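PDB 5V00: protein Ves, which is of uncertain molecular function, but is a bicupin protein involved in histidine utilization, the pathway of histidine degradation in Pseudomonas. Local coordinates for residues W47-A52 and C185-T190; Q67-V72 and A127-V132; E32-D37 and H164-V169; Q143-F148 and L176-T181; L80-E85 and Q94-R99. All coordinates share one frame; numbering follows the deposited sequence. Where two conformers were deposited one is given.

Contact 1 (W47-A52 and C185-T190); sequences WRLSIA and CLIELT
Face-to-face packing of a six-stranded and a five-stranded antiparallel β-sheet, probably one from each half of the bicupin, is illustrated near the centre of the chain by W47 and L49 on strand 47-54 meeting L189 and I187 on strand 184-191. The contact is entirely apolar. One methyl of L189 lies over the indole, with CD1 3.6 Å from the centroid of the W47 five-membered ring and 15° off its normal, a CH-pi contact in which W47 CD2 is the nearest ring atom to L189 CD1 at 3.5 Å. The W47 chi1 of 65° sets CG between the backbone N and carbonyl carbon and turns the ring face to this methyl. Two residues along each strand, L49 and I187 run past one another in opposite senses and meet at L49 CD1 and I187 CD1, 3.7 Å apart. Nearby, Y125 meets W47 edge-to-face and L129 packs on I187. All four touching side chains are buried, an arrangement characteristic of a β-sandwich interior, here joining two cupin sheets.

Contact 2 (Q67-V72 and A127-V132); sequences QRVITV and ARLQWV. With FMT (formic acid), chain I.
T71 meets W131, and V69 meets L129, where strand 67-74 of the six-stranded sheet faces strand 125-132, an outermost strand of the five-stranded sheet, in the sheet-to-sheet packing of the bicupin. The polar link is one hydrogen bond, from W131 NE1 to T71 OG1 at 3.0 Å. It is bent, 147° at the hydrogen, and the hydroxyl oxygen lies somewhat off the indole plane. T71 OG1 stands beside its own backbone N (chi1 -49°), while its CG2 methyl sits to one side of the indole plane, near CE2 and CZ2 and 3.5 Å from W131 NE1.

Apolar packing follows two residues down each strand, where V69 CG1 touches L129 CD1 at 4.0 Å as the two side chains pass in opposite directions. C185 and I187 of strand 184-191 also lie against L129.

Charged and amide groups point elsewhere. On the outer strand, both terminal nitrogens of R128 donate end-on to the single atom Q130 OE1. R68 turns from the interface to a formate, probably from the crystallisation liquor, which N117 also binds; R68 NH2 reaches formate O1 at 2.9 Å and R68 NH1 reaches formate O2 at 3.0 Å.

Contact 3 (E32-D37 and H164-V169); sequences EEITRD and HDCLQV. With FMT (formic acid), chain F.
I34 and T35 form a classic β-bulge, both facing L49 of the adjacent strand, and this irregularity lets two consecutive residues of strand 29-36 turn their side chains toward strand 166-170. T35 donates its hydroxyl proton to the amide oxygen of Q168, OG1 to OE1 at 2.7 Å, in the carbonyl plane and on a lone pair. The extended Q168 chain delivers that oxygen, and W14 NE1 is a second donor to it. The amide's other end is held too: Q168 NE2 bonds to D170 and, at 3.0 Å, to a water that donates to R36 O, so both ends fix its rotation. Beside this, I34 CG2 rests on C166 CB at 3.9 Å. On the far side, R36 NH1 and NH2 grip a formate, probably from the crystallisation liquor, while NH2 also makes a salt bridge with E33 OE1, met from above the carboxylate plane. The second subunit packs on E33 and R36. Strand 10-14, through W14, and strand 144-149, through L146 and F148, border these buried side chains.

Contact 4 (Q143-F148 and L176-T181); sequences QTVLVF and LDISVT
V145 and I178 reach toward each other tip to tip, V145 CG1 standing 4.1 Å from I178 CD1. The other V145 methyl takes a second partner, CG2 lying 4.2 Å from L176 CD1, so one branched side chain bridges two residues of the facing strand. Both branches serve because V145 chi1 (-178°) puts CG1 anti to the backbone N and leaves CG2 beside it. A third, looser touch, V147 CG1 to V180 CG1 at 4.3 Å, continues the row. No polar group takes part; the strands run nearly in the same direction, at 10°, with their axes 10.2 Å apart, the spacing of stacked sheets rather than of neighbours within one. Further out, V169 touches L176, F138 packs on I178, and C184 and L186 lie against V147. Strand 144-149 is flanked in its five-stranded sheet by strands 166-170 and 184-191, and strand 176-181 lies between strands 135-140 and 154-156 of another, so the contact joins the two sheets of what is probably the C-terminal cupin unit.

Contact 5 (L80-E85 and Q94-R99); sequences LTVDGE and QPFAFR. With FMT (formic acid), chain K.
F96 swings its ring toward L80 and V82 because its chi1 of 179° sets CG anti to the backbone N, while L80 (chi1 -70°) carries its CG beside its own N and extends a methyl to the same ring. The two side chains meet at an angle, with L80 CD1 3.8 Å from F96 CD2 and nearly as close to the adjoining CE2. V82 slides past F96 in the opposite direction and brings CG2 to 4.2 Å from F96 CE2, with CZ equally near. Both aliphatic groups approach the ring obliquely, and together they border the CD2, CE2 and CZ side of it.

Beyond V82 the strand ends in a type I' β-turn from V82 to E85, closed by the bond of E85 N to V82 O at 2.9 Å, with D83 and G84 at positive phi. G84 N donates to formate O2 at 2.8 Å and fairly straight, 162°; this small acid, probably from the crystallisation liquor, is also held by S105. D83 uses its carboxylate on S102 and Q103, just before strand 104-108. L90 touches both L80 and F96.

Strand 96-99 is an outermost strand of the six-stranded sheet, and strand 78-82 belongs to the four-stranded sheet that also holds strands 58-59, 104-108 and 88-90, so these apolar side chains pack between the two sheets of a cupin-type β-sandwich.

From the N terminus, residues 32-37 open contact 3, 47-52 open contact 1 and 67-72 open contact 2. Contact 5 (80-85 with 94-99) is the first to close, nested within contact 2, which 127-132 then close. Contact 4 opens at 143-148, before 164-169 close contact 3, so these two cross; 176-181 close contact 4, and 185-190 close contact 1 last. Contact 1 encloses contacts 2, 4 and 5 and crosses contact 3, which itself encloses contacts 2 and 5. Contacts 1, 2 and 3 join the six-stranded sheet to the five-stranded one, whereas contacts 5 and 4 pair sheets within what are probably the N- and C-terminal cupin units, their centres about 27 Å apart.

Contact 1 (W47-A52 and C185-T190)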
# COMPACT_ATOMS: atom_id res chain seq x y z
N TRP B 47 8.02 3.38 11.00
CA TRP B 47 8.28 1.94 10.74
C TRP B 47 8.02 1.63 9.30
O TRP B 47 7.26 2.35 8.59
CB TRP B 47 7.45 1.03 11.64
CG TRP B 47 5.97 1.10 11.43
CD1 TRP B 47 5.09 1.72 12.24
CD2 TRP B 47 5.19 0.41 10.47
NE1 TRP B 47 3.83 1.61 11.74
CE2 TRP B 47 3.88 0.80 10.64
CE3 TRP B 47 5.48 -0.40 9.40
CZ2 TRP B 47 2.86 0.29 9.85
CZ3 TRP B 47 4.47 -0.94 8.62
CH2 TRP B 47 3.19 -0.55 8.84
N ARG B 48 8.75 0.65 8.76
CA ARG B 48 8.69 0.30 7.41
C ARG B 48 8.88 -1.21 7.28
O ARG B 48 9.68 -1.77 7.97
CB ARG B 48 9.74 1.07 6.56
CG ARG B 48 9.58 2.59 6.51
CD ARG B 48 10.59 3.35 5.61
NE ARG B 48 10.25 4.78 5.70
CZ ARG B 48 10.89 5.74 5.04
NH1 ARG B 48 11.91 5.45 4.24
NH2 ARG B 48 10.49 6.99 5.14
N LEU B 49 8.12 -1.82 6.39
CA LEU B 49 8.23 -3.26 6.08
C LEU B 49 8.59 -3.38 4.63
O LEU B 49 7.97 -2.72 3.75
CB LEU B 49 6.89 -3.95 6.32
CG LEU B 49 6.91 -5.38 6.70
CD1 LEU B 49 7.62 -5.55 8.05
CD2 LEU B 49 5.46 -5.89 6.81
N SER B 50 9.54 -4.26 4.29
CA SER B 50 10.01 -4.42 2.92
C SER B 50 10.62 -5.79 2.68
O SER B 50 10.87 -6.51 3.61
CB SER B 50 11.02 -3.32 2.55
OG SER B 50 12.20 -3.38 3.35
N ILE B 51 10.89 -6.09 1.44
CA ILE B 51 11.69 -7.25 1.08
C ILE B 51 12.94 -6.69 0.37
O ILE B 51 12.83 -5.94 -0.63
CB ILE B 51 10.93 -8.18 0.19
CG1 ILE B 51 9.70 -8.76 0.87
CG2 ILE B 51 11.85 -9.39 -0.17
CD1 ILE B 51 8.79 -9.56 -0.03
N ALA B 52 14.12 -7.16 0.77
CA ALA B 52 15.41 -6.73 0.17
C ALA B 52 15.96 -7.89 -0.57
O ALA B 52 15.95 -9.00 -0.05
CB ALA B 52 16.37 -6.28 1.24
N CYS B 185 4.90 -14.53 9.51
CA CYS B 185 5.46 -13.66 10.51
C CYS B 185 4.40 -12.71 11.03
O CYS B 185 3.63 -12.10 10.23
CB CYS B 185 6.66 -12.87 9.96
SG CYS B 185 7.57 -11.94 11.23
N LEU B 186 4.25 -12.66 12.32
CA LEU B 186 3.30 -11.79 13.03
C LEU B 186 4.02 -10.57 13.56
O LEU B 186 4.96 -10.70 14.36
CB LEU B 186 2.64 -12.51 14.23
CG LEU B 186 1.90 -13.80 13.90
CD1 LEU B 186 1.39 -14.40 15.18
CD2 LEU B 186 0.83 -13.66 12.83
N ILE B 187 3.65 -9.36 13.15
CA ILE B 187 4.24 -8.13 13.66
C ILE B 187 3.16 -7.24 14.26
O ILE B 187 2.07 -7.10 13.67
CB ILE B 187 5.02 -7.39 12.59
CG1 ILE B 187 6.20 -8.27 12.11
CG2 ILE B 187 5.46 -6.02 12.99
CD1 ILE B 187 6.92 -7.76 10.92
N GLU B 188 3.43 -6.62 15.38
CA GLU B 188 2.53 -5.75 16.01
C GLU B 188 3.25 -4.42 16.35
O GLU B 188 4.37 -4.41 16.89
CB GLU B 188 1.97 -6.32 17.27
CG GLU B 188 1.16 -7.57 17.06
CD GLU B 188 0.57 -8.16 18.38
OE1 GLU B 188 0.48 -7.50 19.41
OE2 GLU B 188 0.21 -9.27 18.33
N LEU B 189 2.61 -3.33 16.03
CA LEU B 189 3.21 -1.99 16.19
C LEU B 189 2.20 -1.05 16.79
O LEU B 189 1.03 -1.02 16.35
CB LEU B 189 3.72 -1.49 14.86
CG LEU B 189 4.87 -2.29 14.24
CD1 LEU B 189 4.82 -2.20 12.78
CD2 LEU B 189 6.18 -1.63 14.73
N THR B 190 2.65 -0.26 17.74
CA THR B 190 1.81 0.75 18.44
C THR B 190 2.61 2.03 18.70
O THR B 190 3.70 1.97 19.25
CB THR B 190 1.30 0.17 19.76
OG1 THR B 190 0.49 -0.97 19.48
CG2 THR B 190 0.51 1.17 20.52

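Contact 2 (Q67-V72 and A127-V132)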
# COMPACT_ATOMS: atom_id res chain seq x y z
N GLN B 67 15.69 0.58 15.05
CA GLN B 67 15.92 -0.87 15.33
C GLN B 67 15.56 -1.66 14.09
O GLN B 67 14.54 -1.41 13.46
CB GLN B 67 15.06 -1.32 16.51
CG GLN B 67 15.07 -2.80 16.80
CD GLN B 67 16.41 -3.20 17.45
OE1 GLN B 67 16.81 -2.61 18.44
NE2 GLN B 67 17.05 -4.24 16.94
N ARG B 68 16.34 -2.70 13.75
CA ARG B 68 16.07 -3.56 12.61
C ARG B 68 15.86 -4.99 13.06
O ARG B 68 16.44 -5.43 14.06
CB ARG B 68 17.20 -3.54 11.62
CG ARG B 68 17.51 -2.14 11.06
CD ARG B 68 18.39 -2.17 9.86
NE ARG B 68 17.87 -2.95 8.74
CZ ARG B 68 18.43 -3.10 7.56
NH1 ARG B 68 19.70 -2.68 7.29
NH2 ARG B 68 17.80 -3.81 6.69
N VAL B 69 14.95 -5.69 12.36
CA VAL B 69 14.87 -7.12 12.49
C VAL B 69 14.76 -7.65 11.08
O VAL B 69 13.80 -7.36 10.33
CB VAL B 69 13.67 -7.63 13.35
CG1 VAL B 69 13.79 -9.16 13.53
CG2 VAL B 69 13.62 -6.91 14.69
N ILE B 70 15.69 -8.52 10.68
CA ILE B 70 15.69 -9.05 9.34
C ILE B 70 15.61 -10.59 9.37
O ILE B 70 16.00 -11.21 10.35
CB ILE B 70 16.92 -8.59 8.50
CG1 ILE B 70 18.19 -9.29 8.94
CG2 ILE B 70 17.11 -7.06 8.58
CD1 ILE B 70 19.38 -8.88 8.11
N THR B 71 15.05 -11.18 8.33
CA THR B 71 14.89 -12.60 8.22
C THR B 71 15.11 -13.08 6.82
O THR B 71 14.47 -12.61 5.87
CB THR B 71 13.50 -13.07 8.66
OG1 THR B 71 13.15 -12.51 9.89
CG2 THR B 71 13.44 -14.57 8.75
N VAL B 72 15.99 -14.05 6.59
CA VAL B 72 16.11 -14.64 5.26
C VAL B 72 14.86 -15.38 4.88
O VAL B 72 14.38 -16.21 5.64
CB VAL B 72 17.31 -15.66 5.17
CG1 VAL B 72 17.28 -16.44 3.87
CG2 VAL B 72 18.62 -14.89 5.39
N ALA B 127 6.90 -2.47 19.52
CA ALA B 127 7.00 -3.46 18.45
C ALA B 127 7.03 -4.86 19.03
O ALA B 127 7.58 -5.11 20.13
CB ALA B 127 8.26 -3.24 17.59
N ARG B 128 6.58 -5.81 18.22
CA ARG B 128 6.70 -7.23 18.47
C ARG B 128 6.81 -7.91 17.14
O ARG B 128 6.18 -7.54 16.13
CB ARG B 128 5.46 -7.79 19.21
CG ARG B 128 5.59 -9.21 19.75
CD ARG B 128 4.32 -9.69 20.44
NE ARG B 128 4.48 -10.96 21.08
CZ ARG B 128 4.50 -12.12 20.47
NH1 ARG B 128 4.31 -12.26 19.17
NH2 ARG B 128 4.67 -13.18 21.22
N LEU B 129 7.61 -8.99 17.10
CA LEU B 129 7.72 -9.79 15.90
C LEU B 129 7.86 -11.26 16.28
O LEU B 129 8.62 -11.58 17.19
CB LEU B 129 9.01 -9.35 15.10
CG LEU B 129 9.32 -10.14 13.83
CD1 LEU B 129 9.92 -9.25 12.72
CD2 LEU B 129 10.15 -11.34 14.06
N GLN B 130 7.16 -12.16 15.59
CA GLN B 130 7.29 -13.59 15.82
C GLN B 130 6.94 -14.40 14.57
O GLN B 130 5.87 -14.24 14.00
CB GLN B 130 6.35 -13.94 16.95
CG GLN B 130 6.38 -15.44 17.30
CD GLN B 130 5.48 -15.80 18.46
OE1 GLN B 130 4.68 -15.02 18.92
NE2 GLN B 130 5.58 -17.07 18.89
N TRP B 131 7.83 -15.28 14.16
CA TRP B 131 7.54 -16.27 13.11
C TRP B 131 6.80 -17.45 13.74
O TRP B 131 7.18 -17.94 14.85
CB TRP B 131 8.83 -16.73 12.47
CG TRP B 131 9.45 -15.71 11.59
CD1 TRP B 131 10.40 -14.81 11.91
CD2 TRP B 131 9.16 -15.53 10.22
NE1 TRP B 131 10.72 -14.04 10.83
CE2 TRP B 131 9.96 -14.46 9.77
CE3 TRP B 131 8.23 -16.10 9.35
CZ2 TRP B 131 9.91 -13.96 8.45
CZ3 TRP B 131 8.21 -15.64 8.01
CH2 TRP B 131 9.02 -14.54 7.61
N VAL B 132 5.73 -17.89 13.07
CA VAL B 132 4.83 -18.93 13.59
C VAL B 132 4.46 -19.93 12.51
O VAL B 132 4.74 -19.70 11.30
CB VAL B 132 3.56 -18.36 14.26
CG1 VAL B 132 3.86 -17.43 15.41
CG2 VAL B 132 2.67 -17.74 13.22
C FMT I . 19.77 -4.35 3.77
O1 FMT I . 18.80 -5.03 4.20
O2 FMT I . 20.02 -3.13 4.31

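Contact 3 (E32-D37 and H164-V169)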
# COMPACT_ATOMS: atom_id res chain seq x y z
N GLU B 32 11.67 -4.09 -2.37
CA GLU B 32 10.20 -3.99 -2.61
C GLU B 32 9.56 -3.50 -1.33
O GLU B 32 9.65 -4.15 -0.26
CB GLU B 32 9.64 -5.35 -2.95
CG GLU B 32 9.91 -5.83 -4.36
CD GLU B 32 9.43 -7.18 -4.70
OE1 GLU B 32 8.97 -8.00 -3.90
OE2 GLU B 32 9.61 -7.54 -5.86
N GLU B 33 8.93 -2.32 -1.36
CA GLU B 33 8.31 -1.82 -0.17
C GLU B 33 6.94 -2.48 -0.06
O GLU B 33 6.23 -2.68 -1.05
CB GLU B 33 8.02 -0.31 -0.29
CG GLU B 33 9.24 0.58 -0.51
CD GLU B 33 10.25 0.49 0.60
OE1 GLU B 33 9.85 0.34 1.78
OE2 GLU B 33 11.45 0.72 0.34
N ILE B 34 6.59 -2.91 1.16
CA ILE B 34 5.28 -3.55 1.41
C ILE B 34 4.33 -2.48 1.99
O ILE B 34 3.27 -2.21 1.36
CB ILE B 34 5.38 -4.74 2.37
CG1 ILE B 34 6.26 -5.83 1.75
CG2 ILE B 34 4.03 -5.33 2.64
CD1 ILE B 34 6.59 -6.94 2.74
N THR B 35 4.67 -1.92 3.12
CA THR B 35 3.87 -0.93 3.78
C THR B 35 4.71 -0.23 4.83
O THR B 35 5.87 -0.60 5.06
CB THR B 35 2.59 -1.60 4.34
OG1 THR B 35 1.78 -0.64 5.02
CG2 THR B 35 2.99 -2.66 5.48
N ARG B 36 4.18 0.84 5.41
CA ARG B 36 4.86 1.71 6.34
C ARG B 36 3.88 2.57 7.05
O ARG B 36 2.71 2.58 6.69
CB ARG B 36 5.90 2.56 5.60
CG ARG B 36 5.30 3.42 4.46
CD ARG B 36 6.31 4.40 3.90
NE ARG B 36 7.37 3.63 3.22
CZ ARG B 36 8.43 4.17 2.62
NH1 ARG B 36 8.57 5.50 2.59
NH2 ARG B 36 9.34 3.38 2.04
N ASP B 37 4.34 3.27 8.04
CA ASP B 37 3.50 4.20 8.77
C ASP B 37 3.17 5.41 7.88
O ASP B 37 3.82 5.67 6.89
CB ASP B 37 4.10 4.65 10.09
CG ASP B 37 5.19 5.65 9.92
OD1 ASP B 37 6.30 5.34 9.45
OD2 ASP B 37 4.95 6.87 10.08
N HIS B 164 4.43 -14.24 0.29
CA HIS B 164 4.88 -12.85 0.45
C HIS B 164 3.78 -11.81 0.36
O HIS B 164 4.08 -10.63 0.44
CB HIS B 164 6.02 -12.47 -0.47
CG HIS B 164 7.15 -13.45 -0.42
ND1 HIS B 164 8.15 -13.46 -1.38
CD2 HIS B 164 7.44 -14.43 0.48
CE1 HIS B 164 9.03 -14.41 -1.05
NE2 HIS B 164 8.63 -15.01 0.07
N ASP B 165 2.54 -12.29 0.39
CA ASP B 165 1.40 -11.39 0.57
C ASP B 165 1.35 -11.01 2.07
O ASP B 165 1.86 -11.78 2.93
CB ASP B 165 0.09 -12.08 0.18
CG ASP B 165 -0.05 -12.39 -1.31
OD1 ASP B 165 0.67 -11.79 -2.16
OD2 ASP B 165 -0.92 -13.24 -1.63
N CYS B 166 0.79 -9.84 2.38
CA CYS B 166 0.75 -9.34 3.77
C CYS B 166 -0.58 -8.73 4.11
O CYS B 166 -1.04 -7.87 3.39
CB CYS B 166 1.83 -8.26 3.90
SG CYS B 166 2.13 -7.60 5.52
N LEU B 167 -1.20 -9.17 5.21
CA LEU B 167 -2.40 -8.58 5.73
C LEU B 167 -2.03 -7.57 6.77
O LEU B 167 -1.05 -7.75 7.53
CB LEU B 167 -3.26 -9.67 6.33
CG LEU B 167 -4.59 -9.19 6.87
CD1 LEU B 167 -5.72 -10.12 6.53
CD2 LEU B 167 -4.52 -8.89 8.35
N GLN B 168 -2.73 -6.43 6.78
CA GLN B 168 -2.51 -5.35 7.74
C GLN B 168 -3.84 -4.93 8.37
O GLN B 168 -4.82 -4.67 7.66
CB GLN B 168 -1.91 -4.14 7.09
CG GLN B 168 -1.69 -2.95 7.99
CD GLN B 168 -0.81 -1.84 7.36
OE1 GLN B 168 -0.14 -2.06 6.37
NE2 GLN B 168 -0.70 -0.73 8.07
N VAL B 169 -3.87 -4.93 9.71
CA VAL B 169 -5.01 -4.37 10.44
C VAL B 169 -4.50 -3.04 10.94
O VAL B 169 -3.38 -2.89 11.53
CB VAL B 169 -5.44 -5.22 11.64
CG1 VAL B 169 -6.61 -4.50 12.36
CG2 VAL B 169 -5.72 -6.59 11.26
C FMT F . 11.44 6.03 0.91
O1 FMT F . 10.55 6.91 0.90
O2 FMT F . 11.30 4.85 0.25
O HOH W 1 0.31 2.01 7.52

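Contact 4 (Q143-F148 and L176-T181)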
# COMPACT_ATOMS: atom_id res chain seq x y z
N GLN B 143 -2.10 -1.27 17.85
CA GLN B 143 -2.80 -0.46 16.87
C GLN B 143 -2.69 -1.01 15.45
O GLN B 143 -3.67 -0.89 14.65
CB GLN B 143 -2.22 0.94 16.82
CG GLN B 143 -2.40 1.81 18.01
CD GLN B 143 -1.46 3.09 17.87
OE1 GLN B 143 -0.52 3.26 16.92
NE2 GLN B 143 -1.69 3.98 18.83
N THR B 144 -1.54 -1.57 15.13
CA THR B 144 -1.33 -2.17 13.80
C THR B 144 -0.83 -3.60 13.95
O THR B 144 0.05 -3.88 14.75
CB THR B 144 -0.28 -1.37 13.02
OG1 THR B 144 -0.77 -0.04 12.85
CG2 THR B 144 0.01 -1.97 11.66
N VAL B 145 -1.45 -4.48 13.24
CA VAL B 145 -1.07 -5.88 13.19
C VAL B 145 -0.79 -6.28 11.78
O VAL B 145 -1.63 -6.05 10.87
CB VAL B 145 -2.15 -6.84 13.83
CG1 VAL B 145 -1.62 -8.28 13.76
CG2 VAL B 145 -2.45 -6.43 15.25
N LEU B 146 0.33 -6.95 11.54
CA LEU B 146 0.77 -7.31 10.22
C LEU B 146 0.98 -8.83 10.19
O LEU B 146 1.55 -9.42 11.17
CB LEU B 146 2.10 -6.61 9.81
CG LEU B 146 1.96 -5.10 9.81
CD1 LEU B 146 3.38 -4.54 10.03
CD2 LEU B 146 1.47 -4.68 8.44
N VAL B 147 0.55 -9.46 9.13
CA VAL B 147 0.71 -10.91 8.91
C VAL B 147 1.34 -11.11 7.56
O VAL B 147 0.70 -10.92 6.55
CB VAL B 147 -0.60 -11.73 9.03
CG1 VAL B 147 -0.36 -13.19 8.88
CG2 VAL B 147 -1.28 -11.48 10.37
N PHE B 148 2.60 -11.59 7.53
CA PHE B 148 3.36 -11.76 6.29
C PHE B 148 3.55 -13.23 6.01
O PHE B 148 4.15 -13.96 6.82
CB PHE B 148 4.74 -11.11 6.44
CG PHE B 148 5.65 -11.28 5.26
CD1 PHE B 148 5.48 -10.51 4.12
CD2 PHE B 148 6.70 -12.19 5.30
CE1 PHE B 148 6.27 -10.68 3.02
CE2 PHE B 148 7.48 -12.43 4.20
CZ PHE B 148 7.34 -11.61 3.07
N LEU B 176 -8.19 -7.20 19.94
CA LEU B 176 -8.45 -7.96 18.74
C LEU B 176 -8.21 -9.40 18.99
O LEU B 176 -7.25 -9.74 19.63
CB LEU B 176 -7.46 -7.51 17.69
CG LEU B 176 -7.85 -6.40 16.78
CD1 LEU B 176 -6.58 -5.99 16.07
CD2 LEU B 176 -8.86 -6.99 15.79
N ASP B 177 -9.05 -10.30 18.48
CA ASP B 177 -8.87 -11.76 18.62
C ASP B 177 -8.65 -12.33 17.28
O ASP B 177 -9.58 -12.31 16.45
CB ASP B 177 -10.19 -12.33 19.20
CG ASP B 177 -10.26 -13.81 19.32
OD1 ASP B 177 -9.39 -14.62 18.95
OD2 ASP B 177 -11.32 -14.19 19.90
N ILE B 178 -7.46 -12.77 17.00
CA ILE B 178 -7.00 -13.10 15.65
C ILE B 178 -6.52 -14.54 15.63
O ILE B 178 -5.64 -14.95 16.36
CB ILE B 178 -5.88 -12.13 15.13
CG1 ILE B 178 -6.42 -10.71 15.10
CG2 ILE B 178 -5.42 -12.63 13.77
CD1 ILE B 178 -5.36 -9.68 14.78
N SER B 179 -7.11 -15.33 14.72
CA SER B 179 -6.63 -16.66 14.45
C SER B 179 -5.88 -16.67 13.14
O SER B 179 -6.31 -16.02 12.16
CB SER B 179 -7.81 -17.64 14.35
OG SER B 179 -8.52 -17.79 15.62
N VAL B 180 -4.78 -17.42 13.07
CA VAL B 180 -4.01 -17.53 11.87
C VAL B 180 -3.65 -18.98 11.62
O VAL B 180 -3.34 -19.69 12.57
CB VAL B 180 -2.69 -16.73 11.97
CG1 VAL B 180 -1.94 -16.77 10.68
CG2 VAL B 180 -2.95 -15.32 12.36
N THR B 181 -3.70 -19.44 10.37
CA THR B 181 -3.23 -20.79 10.03
C THR B 181 -2.23 -20.72 8.94
O THR B 181 -2.49 -20.08 7.87
CB THR B 181 -4.44 -21.70 9.58
OG1 THR B 181 -5.37 -21.81 10.68
CG2 THR B 181 -3.92 -23.06 9.19

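Contact 5 (L80-E85 and Q94-R99)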
# COMPACT_ATOMS: atom_id res chain seq x y z
N LEU B 80 26.48 -12.35 8.24
CA LEU B 80 26.64 -10.98 8.61
C LEU B 80 27.76 -10.71 9.55
O LEU B 80 27.99 -11.47 10.50
CB LEU B 80 25.35 -10.40 9.34
CG LEU B 80 24.12 -10.21 8.54
CD1 LEU B 80 23.17 -9.39 9.46
CD2 LEU B 80 24.29 -9.43 7.25
N THR B 81 28.46 -9.59 9.33
CA THR B 81 29.38 -9.10 10.28
C THR B 81 28.85 -7.78 10.82
O THR B 81 28.65 -6.85 10.04
CB THR B 81 30.80 -8.91 9.65
OG1 THR B 81 31.21 -10.18 9.12
CG2 THR B 81 31.79 -8.47 10.67
N VAL B 82 28.62 -7.70 12.12
CA VAL B 82 28.06 -6.50 12.77
C VAL B 82 29.13 -5.91 13.67
O VAL B 82 29.57 -6.57 14.65
CB VAL B 82 26.89 -6.90 13.67
CG1 VAL B 82 26.23 -5.68 14.30
CG2 VAL B 82 25.93 -7.71 12.80
N ASP B 83 29.51 -4.67 13.37
CA ASP B 83 30.53 -3.93 14.17
C ASP B 83 31.80 -4.77 14.37
O ASP B 83 32.30 -4.87 15.49
CB ASP B 83 29.97 -3.53 15.47
CG ASP B 83 28.74 -2.59 15.31
OD1 ASP B 83 28.78 -1.76 14.41
OD2 ASP B 83 27.80 -2.71 16.10
N GLY B 84 32.21 -5.42 13.32
CA GLY B 84 33.36 -6.36 13.44
C GLY B 84 33.34 -7.45 14.55
O GLY B 84 34.39 -8.02 14.79
N GLU B 85 32.18 -7.73 15.22
CA GLU B 85 31.97 -8.92 16.08
C GLU B 85 32.18 -10.17 15.24
O GLU B 85 32.39 -10.07 14.03
CB GLU B 85 30.57 -8.98 16.62
CG GLU B 85 30.21 -7.84 17.57
CD GLU B 85 28.71 -7.71 17.79
OE1 GLU B 85 27.90 -8.56 17.32
OE2 GLU B 85 28.32 -6.73 18.44
N GLN B 94 15.14 -17.48 10.22
CA GLN B 94 15.67 -17.20 11.54
C GLN B 94 15.82 -15.70 11.74
O GLN B 94 16.68 -15.03 11.12
CB GLN B 94 17.06 -17.87 11.68
CG GLN B 94 16.99 -19.33 11.44
CD GLN B 94 15.88 -20.03 12.15
OE1 GLN B 94 15.82 -20.01 13.39
NE2 GLN B 94 14.99 -20.68 11.40
N PRO B 95 14.90 -15.08 12.53
CA PRO B 95 14.98 -13.66 12.66
C PRO B 95 16.24 -13.16 13.38
O PRO B 95 16.75 -13.84 14.26
CB PRO B 95 13.70 -13.30 13.46
CG PRO B 95 13.52 -14.49 14.28
CD PRO B 95 13.88 -15.66 13.43
N PHE B 96 16.73 -11.99 12.99
CA PHE B 96 17.98 -11.40 13.57
C PHE B 96 17.78 -9.92 13.80
O PHE B 96 17.50 -9.19 12.81
CB PHE B 96 19.19 -11.64 12.66
CG PHE B 96 20.44 -11.03 13.23
CD1 PHE B 96 20.89 -11.41 14.48
CD2 PHE B 96 21.05 -9.96 12.60
CE1 PHE B 96 22.03 -10.82 15.07
CE2 PHE B 96 22.13 -9.36 13.20
CZ PHE B 96 22.64 -9.75 14.39
N ALA B 97 17.89 -9.51 15.05
CA ALA B 97 17.77 -8.12 15.44
C ALA B 97 19.10 -7.41 15.55
O ALA B 97 20.03 -7.94 16.17
CB ALA B 97 17.07 -8.04 16.77
N PHE B 98 19.18 -6.20 15.02
CA PHE B 98 20.37 -5.34 15.23
C PHE B 98 20.03 -3.88 15.15
O PHE B 98 18.98 -3.51 14.61
CB PHE B 98 21.45 -5.69 14.21
CG PHE B 98 21.07 -5.53 12.81
CD1 PHE B 98 20.29 -6.47 12.16
CD2 PHE B 98 21.54 -4.45 12.06
CE1 PHE B 98 20.01 -6.37 10.83
CE2 PHE B 98 21.27 -4.37 10.72
CZ PHE B 98 20.52 -5.30 10.09
N ARG B 99 20.91 -3.07 15.71
CA ARG B 99 20.73 -1.61 15.67
C ARG B 99 21.07 -1.04 14.34
O ARG B 99 22.04 -1.44 13.67
CB ARG B 99 21.51 -0.91 16.78
CG ARG B 99 21.20 -1.32 18.22
CD ARG B 99 22.37 -0.93 19.17
NE ARG B 99 22.57 0.53 19.13
CZ ARG B 99 22.04 1.42 19.97
NH1 ARG B 99 21.29 1.04 21.01
NH2 ARG B 99 22.28 2.72 19.78
C FMT K . 30.84 -4.78 9.46
O1 FMT K . 31.47 -5.09 8.43
O2 FMT K . 31.37 -4.72 10.69